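Local coordinates for Apc35852 (PDB 1U9C), which is of unknown function but, as a member of the DJ-1/PfpI family, may act as a chaperone or a cysteine-dependent hydrolase, at residues Val12-Ile18 / His99-Phe105; Trp27-Val33 / Asn205-Arg210. All blocks are in the same frame, centred on the assembly; numbering follows the deposited sequence.

Contact 1 (Val12-Ile18 / His99-Phe105); sequences VTNHTTI and HGTMFDF
After strand 7-12 the chain enters loop 12-18, packed against segment 99-105, which carries the short helix 101-104. V12 is still extended (phi/psi -122/161), its carbonyl carbon C 3.7 Å from CE1 at the edge of the F105 ring. T13 (-72/158, chi1 t) aims its hydroxyl at the helix: OG1 donates to D104 OD1 at 2.6 Å and accepts from H15 N at 3.0 Å, which makes an ST turn. N14 (-121/13) gives its backbone N to D104 OD2 at 2.9 Å, nearly linear, while its CA-to-CB bond points away and its side-chain amide is hydrogen-bonded to Q51 and S49. H15 (-91/134, chi1 t) comes close to G100, with CA atoms 4.5 Å apart; a side chain on G100 would run into H15 O and T13 OG1. The H15 imidazole takes F103 CB over its face, 3.4 Å from CB to the ring centroid, and NE2 donates to T17 O at 2.7 Å. I18 (chi1 m) places CG1 4.0 Å from F103 CE2. D104 (chi1 p) directs its carboxylate to the loop and receives one hydroxyl and one backbone amide, consistent with an ionised acid that joins the loops following strands 7-12 and 92-95, adjacent parallel strands of the mixed sheet.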
loop_
_atom_site.group_PDB
_atom_site.type_symbol
_atom_site.label_atom_id
_atom_site.label_comp_id
_atom_site.label_asym_id
_atom_site.label_seq_id
_atom_site.Cartn_x
_atom_site.Cartn_y
_atom_site.Cartn_z
ATOM N N VAL A 12 0.589 2.974 6.540
ATOM C CA VAL A 12 -0.087 4.060 5.861
ATOM C C VAL A 12 0.695 5.388 5.965
ATOM O O VAL A 12 1.555 5.608 6.797
ATOM C CB VAL A 12 -1.535 4.244 6.392
ATOM C CG1 VAL A 12 -2.308 2.967 6.198
ATOM C CG2 VAL A 12 -1.549 4.687 7.876
ATOM N N THR A 13 0.316 6.287 5.039
ATOM C CA THR A 13 0.884 7.653 4.954
ATOM C C THR A 13 0.409 8.536 6.089
ATOM O O THR A 13 -0.619 8.308 6.731
ATOM C CB THR A 13 0.472 8.251 3.593
ATOM O OG1 THR A 13 1.127 9.523 3.372
ATOM C CG2 THR A 13 -1.005 8.547 3.498
ATOM N N ASN A 14 1.199 9.576 6.352
ATOM C CA ASN A 14 0.812 10.678 7.193
ATOM C C ASN A 14 0.874 12.024 6.448
ATOM O O ASN A 14 0.742 13.065 7.090
ATOM C CB ASN A 14 1.692 10.813 8.431
ATOM C CG ASN A 14 1.761 9.550 9.238
ATOM O OD1 ASN A 14 2.544 8.684 8.928
ATOM N ND2 ASN A 14 0.929 9.429 10.300
ATOM N N HIS A 15 1.008 11.993 5.129
ATOM C CA HIS A 15 1.252 13.201 4.376
ATOM C C HIS A 15 0.013 13.881 3.906
ATOM O O HIS A 15 -0.855 13.228 3.309
ATOM C CB HIS A 15 2.117 12.903 3.169
ATOM C CG HIS A 15 2.677 14.122 2.548
ATOM N ND1 HIS A 15 3.844 14.683 2.985
ATOM C CD2 HIS A 15 2.179 14.954 1.603
ATOM C CE1 HIS A 15 4.055 15.820 2.326
ATOM N NE2 HIS A 15 3.068 15.996 1.459
ATOM N N THR A 16 -0.065 15.183 4.073
ATOM C CA THR A 16 -1.225 15.898 3.578
ATOM C C THR A 16 -0.941 16.963 2.513
ATOM O O THR A 16 -1.823 17.328 1.748
ATOM C CB THR A 16 -1.683 16.555 4.896
ATOM O OG1 THR A 16 -2.365 15.598 5.731
ATOM C CG2 THR A 16 -2.502 17.810 4.703
ATOM N N THR A 17 0.260 17.510 2.424
ATOM C CA THR A 17 0.512 18.742 1.618
ATOM C C THR A 17 0.851 18.497 0.148
ATOM O O THR A 17 1.726 17.706 -0.194
ATOM C CB THR A 17 1.616 19.557 2.231
ATOM O OG1 THR A 17 2.778 18.736 2.392
ATOM C CG2 THR A 17 1.212 20.016 3.620
ATOM N N ILE A 18 0.109 19.124 -0.745
ATOM C CA ILE A 18 0.551 19.190 -2.155
ATOM C C ILE A 18 0.677 20.647 -2.532
ATOM O O ILE A 18 1.781 21.098 -2.858
ATOM C CB ILE A 18 -0.426 18.459 -3.062
ATOM C CG1 ILE A 18 -0.772 17.106 -2.475
ATOM C CG2 ILE A 18 0.120 18.404 -4.474
ATOM C CD1 ILE A 18 -1.725 16.191 -3.324
ATOM N N HIS A 99 -2.853 9.793 -2.270
ATOM C CA HIS A 99 -1.734 10.565 -2.828
ATOM C C HIS A 99 -0.681 10.932 -1.808
ATOM O O HIS A 99 0.433 11.161 -2.230
ATOM C CB HIS A 99 -2.229 11.842 -3.541
ATOM C CG HIS A 99 -2.761 11.627 -4.927
ATOM N ND1 HIS A 99 -4.103 11.633 -5.192
ATOM C CD2 HIS A 99 -2.135 11.466 -6.120
ATOM C CE1 HIS A 99 -4.293 11.432 -6.493
ATOM N NE2 HIS A 99 -3.114 11.365 -7.086
ATOM N N GLY A 100 -1.011 10.930 -0.508
ATOM C CA GLY A 100 -0.008 11.211 0.524
ATOM C C GLY A 100 1.181 10.309 0.388
ATOM O O GLY A 100 2.306 10.740 0.609
ATOM N N THR A 101 0.976 9.039 0.022
ATOM C CA THR A 101 2.064 8.114 -0.084
ATOM C C THR A 101 3.156 8.539 -1.057
ATOM O O THR A 101 4.305 8.176 -0.889
ATOM C CB THR A 101 1.593 6.682 -0.487
ATOM O OG1 THR A 101 0.969 6.741 -1.803
ATOM C CG2 THR A 101 0.619 6.105 0.478
ATOM N N MET A 102 2.788 9.238 -2.130
ATOM C CA MET A 102 3.745 9.649 -3.137
ATOM C C MET A 102 4.778 10.566 -2.544
ATOM O O MET A 102 5.869 10.738 -3.138
ATOM C CB MET A 102 3.023 10.357 -4.294
ATOM C CG MET A 102 2.069 9.403 -5.065
ATOM S SD MET A 102 3.017 8.240 -6.082
ATOM C CE MET A 102 3.573 9.300 -7.460
ATOM N N PHE A 103 4.462 11.206 -1.435
ATOM C CA PHE A 103 5.367 12.158 -0.775
ATOM C C PHE A 103 6.107 11.639 0.453
ATOM O O PHE A 103 7.127 12.231 0.843
ATOM C CB PHE A 103 4.577 13.381 -0.340
ATOM C CG PHE A 103 3.923 14.084 -1.478
ATOM C CD1 PHE A 103 4.596 15.063 -2.180
ATOM C CD2 PHE A 103 2.660 13.728 -1.878
ATOM C CE1 PHE A 103 4.028 15.694 -3.248
ATOM C CE2 PHE A 103 2.069 14.355 -2.925
ATOM C CZ PHE A 103 2.759 15.326 -3.648
ATOM N N ASP A 104 5.605 10.626 1.128
ATOM C CA ASP A 104 6.303 10.115 2.319
ATOM C C ASP A 104 6.672 8.619 2.236
ATOM O O ASP A 104 7.351 8.171 3.160
ATOM C CB ASP A 104 5.585 10.421 3.664
ATOM C CG ASP A 104 4.227 9.783 3.850
ATOM O OD1 ASP A 104 3.697 9.152 2.921
ATOM O OD2 ASP A 104 3.712 9.861 5.020
ATOM N N PHE A 105 6.292 7.879 1.201
ATOM C CA PHE A 105 6.765 6.498 1.059
ATOM C C PHE A 105 8.049 6.303 0.236
ATOM O O PHE A 105 8.891 5.548 0.683
ATOM C CB PHE A 105 5.686 5.577 0.417
ATOM C CG PHE A 105 4.591 5.102 1.331
ATOM C CD1 PHE A 105 4.396 5.570 2.613
ATOM C CD2 PHE A 105 3.761 4.060 0.896
ATOM C CE1 PHE A 105 3.417 5.052 3.439
ATOM C CE2 PHE A 105 2.783 3.568 1.703
ATOM C CZ PHE A 105 2.600 4.033 2.955
#

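Contact 2 (Trp27-Val33 / Asn205-Arg210); sequences WLEEFAV and NPQSSR
Two helix N termini meet here in a buried contact that has no direct hydrogen bond across it: W27 and the first turns of helix 28-40 lie against the loop and 3-10 turn 205-208 that lead into helix 209-221. The segments run in the same general direction, with CA atoms 5.3 Å apart at E30 and S209 and 6.1 Å at V33 and R210. W27 is non-helical (phi/psi -81/105, chi1 t), and its indole lies over P206, whose CG sits 3.9 Å from the centroid of the five-membered ring in a CH-pi contact. P206 begins the 3-10 turn at -58/-35, where S208 N bonds to N205 O at 2.8 Å. P206 O accepts S209 N at 3.2 Å and S209 OG at 2.8 Å, which fixes the serine (chi1 m) with OG 3.3 Å from E30 CG. One turn on, V33 (chi1 t) packs CG1 3.7 Å from R210 CA and over one face of the guanidinium. At the outer side E29, extended with chi1 and chi2 t, shares a water with the second helix: the water accepts from R210 N at 2.9 Å and donates weakly to E29 OE2 and Q207 O. E30 (chi1 m, chi2 t) reaches P206, E30 OE2 lying 3.3 Å from P206 CG. E30 OE1 takes a weak hydrogen bond from G97 N, and E30 OE2 lies close to the sulfinate of the oxidised cysteine at position 129. A helix-borne glutamate beside such a cysteine is consistent with the DJ-1/PfpI active site, where the cysteine is the probable nucleophile.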
loop_
_atom_site.group_PDB
_atom_site.type_symbol
_atom_site.label_atom_id
_atom_site.label_comp_id
_atom_site.label_asym_id
_atom_site.label_seq_id
_atom_site.Cartn_x
_atom_site.Cartn_y
_atom_site.Cartn_z
ATOM N N TRP A 27 -6.125 7.075 1.620
ATOM C CA TRP A 27 -7.418 6.788 1.041
ATOM C C TRP A 27 -8.111 5.740 1.921
ATOM O O TRP A 27 -7.723 4.577 1.901
ATOM C CB TRP A 27 -7.317 6.246 -0.401
ATOM C CG TRP A 27 -8.598 6.326 -1.099
ATOM C CD1 TRP A 27 -9.612 5.395 -1.085
ATOM C CD2 TRP A 27 -9.096 7.446 -1.819
ATOM N NE1 TRP A 27 -10.698 5.874 -1.797
ATOM C CE2 TRP A 27 -10.393 7.130 -2.235
ATOM C CE3 TRP A 27 -8.553 8.691 -2.157
ATOM C CZ2 TRP A 27 -11.154 8.014 -2.973
ATOM C CZ3 TRP A 27 -9.328 9.566 -2.889
ATOM C CH2 TRP A 27 -10.576 9.232 -3.278
ATOM N N LEU A 28 -9.083 6.173 2.688
ATOM C CA LEU A 28 -9.640 5.374 3.774
ATOM C C LEU A 28 -9.977 3.940 3.399
ATOM O O LEU A 28 -9.552 2.987 4.089
ATOM C CB LEU A 28 -10.816 6.112 4.418
ATOM C CG LEU A 28 -11.479 5.327 5.537
ATOM C CD1 LEU A 28 -10.558 4.967 6.704
ATOM C CD2 LEU A 28 -12.672 6.159 6.013
ATOM N N GLU A 29 -10.696 3.719 2.313
ATOM C CA GLU A 29 -11.164 2.388 1.991
ATOM C C GLU A 29 -10.008 1.426 1.824
ATOM O O GLU A 29 -10.154 0.211 2.039
ATOM C CB GLU A 29 -12.027 2.421 0.682
ATOM C CG GLU A 29 -12.437 1.058 0.142
ATOM C CD GLU A 29 -13.241 1.086 -1.123
ATOM O OE1 GLU A 29 -13.333 2.133 -1.806
ATOM O OE2 GLU A 29 -13.747 -0.025 -1.428
ATOM N N GLU A 30 -8.909 1.909 1.285
ATOM C CA GLU A 30 -7.757 1.067 0.995
ATOM C C GLU A 30 -7.092 0.484 2.224
ATOM O O GLU A 30 -6.373 -0.503 2.121
ATOM C CB GLU A 30 -6.767 1.812 0.128
ATOM C CG GLU A 30 -7.325 2.099 -1.275
ATOM C CD GLU A 30 -6.507 3.001 -2.094
ATOM O OE1 GLU A 30 -5.409 3.328 -1.763
ATOM O OE2 GLU A 30 -7.099 3.412 -3.159
ATOM N N PHE A 31 -7.289 1.131 3.355
ATOM C CA PHE A 31 -6.950 0.590 4.675
ATOM C C PHE A 31 -8.116 -0.210 5.258
ATOM O O PHE A 31 -7.932 -1.338 5.700
ATOM C CB PHE A 31 -6.578 1.713 5.646
ATOM C CG PHE A 31 -6.335 1.229 7.025
ATOM C CD1 PHE A 31 -5.152 0.603 7.367
ATOM C CD2 PHE A 31 -7.327 1.291 8.003
ATOM C CE1 PHE A 31 -4.960 0.101 8.644
ATOM C CE2 PHE A 31 -7.130 0.816 9.257
ATOM C CZ PHE A 31 -5.961 0.216 9.580
ATOM N N ALA A 32 -9.297 0.391 5.276
ATOM C CA ALA A 32 -10.391 -0.169 6.064
ATOM C C ALA A 32 -10.873 -1.515 5.517
ATOM O O ALA A 32 -11.122 -2.449 6.281
ATOM C CB ALA A 32 -11.570 0.801 6.144
ATOM N N VAL A 33 -11.030 -1.661 4.202
ATOM C CA VAL A 33 -11.551 -2.908 3.674
ATOM C C VAL A 33 -10.534 -4.051 3.914
ATOM O O VAL A 33 -10.897 -5.111 4.420
ATOM C CB VAL A 33 -11.949 -2.722 2.224
ATOM C CG1 VAL A 33 -11.985 -4.045 1.470
ATOM C CG2 VAL A 33 -13.284 -1.958 2.139
ATOM N N ASN A 205 -6.578 0.519 -7.793
ATOM C CA ASN A 205 -7.358 1.670 -7.367
ATOM C C ASN A 205 -8.261 1.309 -6.168
ATOM O O ASN A 205 -8.231 0.183 -5.689
ATOM C CB ASN A 205 -8.141 2.165 -8.554
ATOM C CG ASN A 205 -8.880 1.058 -9.187
ATOM O OD1 ASN A 205 -9.363 0.216 -8.478
ATOM N ND2 ASN A 205 -8.908 0.991 -10.524
ATOM N N PRO A 206 -9.058 2.248 -5.662
ATOM C CA PRO A 206 -9.838 1.956 -4.458
ATOM C C PRO A 206 -10.741 0.777 -4.629
ATOM O O PRO A 206 -10.939 0.004 -3.724
ATOM C CB PRO A 206 -10.623 3.266 -4.212
ATOM C CG PRO A 206 -9.817 4.283 -4.803
ATOM C CD PRO A 206 -9.157 3.667 -6.031
ATOM N N GLN A 207 -11.257 0.626 -5.834
ATOM C CA GLN A 207 -12.136 -0.466 -6.182
ATOM C C GLN A 207 -11.459 -1.847 -6.180
ATOM O O GLN A 207 -12.146 -2.893 -6.250
ATOM C CB GLN A 207 -12.751 -0.222 -7.584
ATOM C CG GLN A 207 -13.615 1.053 -7.734
ATOM C CD GLN A 207 -12.858 2.382 -7.804
ATOM O OE1 GLN A 207 -11.661 2.444 -8.048
ATOM N NE2 GLN A 207 -13.609 3.488 -7.658
ATOM N N SER A 208 -10.129 -1.855 -6.102
ATOM C CA SER A 208 -9.338 -3.093 -6.031
ATOM C C SER A 208 -8.956 -3.504 -4.604
ATOM O O SER A 208 -8.199 -4.482 -4.456
ATOM C CB SER A 208 -8.060 -2.863 -6.818
ATOM O OG SER A 208 -8.349 -2.399 -8.129
ATOM N N SER A 209 -9.399 -2.767 -3.587
ATOM C CA SER A 209 -8.944 -2.999 -2.202
ATOM C C SER A 209 -9.282 -4.388 -1.722
ATOM O O SER A 209 -8.427 -5.111 -1.193
ATOM C CB SER A 209 -9.542 -1.968 -1.267
ATOM O OG SER A 209 -9.142 -0.643 -1.617
ATOM N N ARG A 210 -10.517 -4.817 -1.918
ATOM C CA ARG A 210 -10.933 -6.098 -1.477
ATOM C C ARG A 210 -10.209 -7.268 -2.151
ATOM O O ARG A 210 -9.705 -8.178 -1.490
ATOM C CB ARG A 210 -12.435 -6.286 -1.590
ATOM C CG ARG A 210 -12.904 -7.535 -0.942
ATOM C CD ARG A 210 -14.451 -7.657 -0.882
ATOM N NE ARG A 210 -14.964 -6.505 -0.142
ATOM C CZ ARG A 210 -15.142 -6.433 1.181
ATOM N NH1 ARG A 210 -14.945 -7.499 1.972
ATOM N NH2 ARG A 210 -15.596 -5.299 1.699
HETATM O O HOH W 1 -12.642 -3.009 -2.855
#

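Overall arrangement
From the N terminus the segments come in the order 12-18, 27-33, 99-105, 205-210, so the two contacts cross. Contact 1 closes the first 80-residue excursion, bringing the end of strand 7-12 back to the chain beyond strand 92-95; contact 2 closes a longer one, from helix 28-40 to the helix 209-221 that follows strand 200-203. Strands 44-49, 80-81 and 92-95 lie within both loops. The contacts, with centres about 16 Å apart, touch where V12 CG1 meets F31 CD1 at 3.9 Å. A backbone bond from W27 to G97, shortly before H99, further couples them. Together they tie loops and helix starts around the oxidised cysteine and H130, next to which H99 packs.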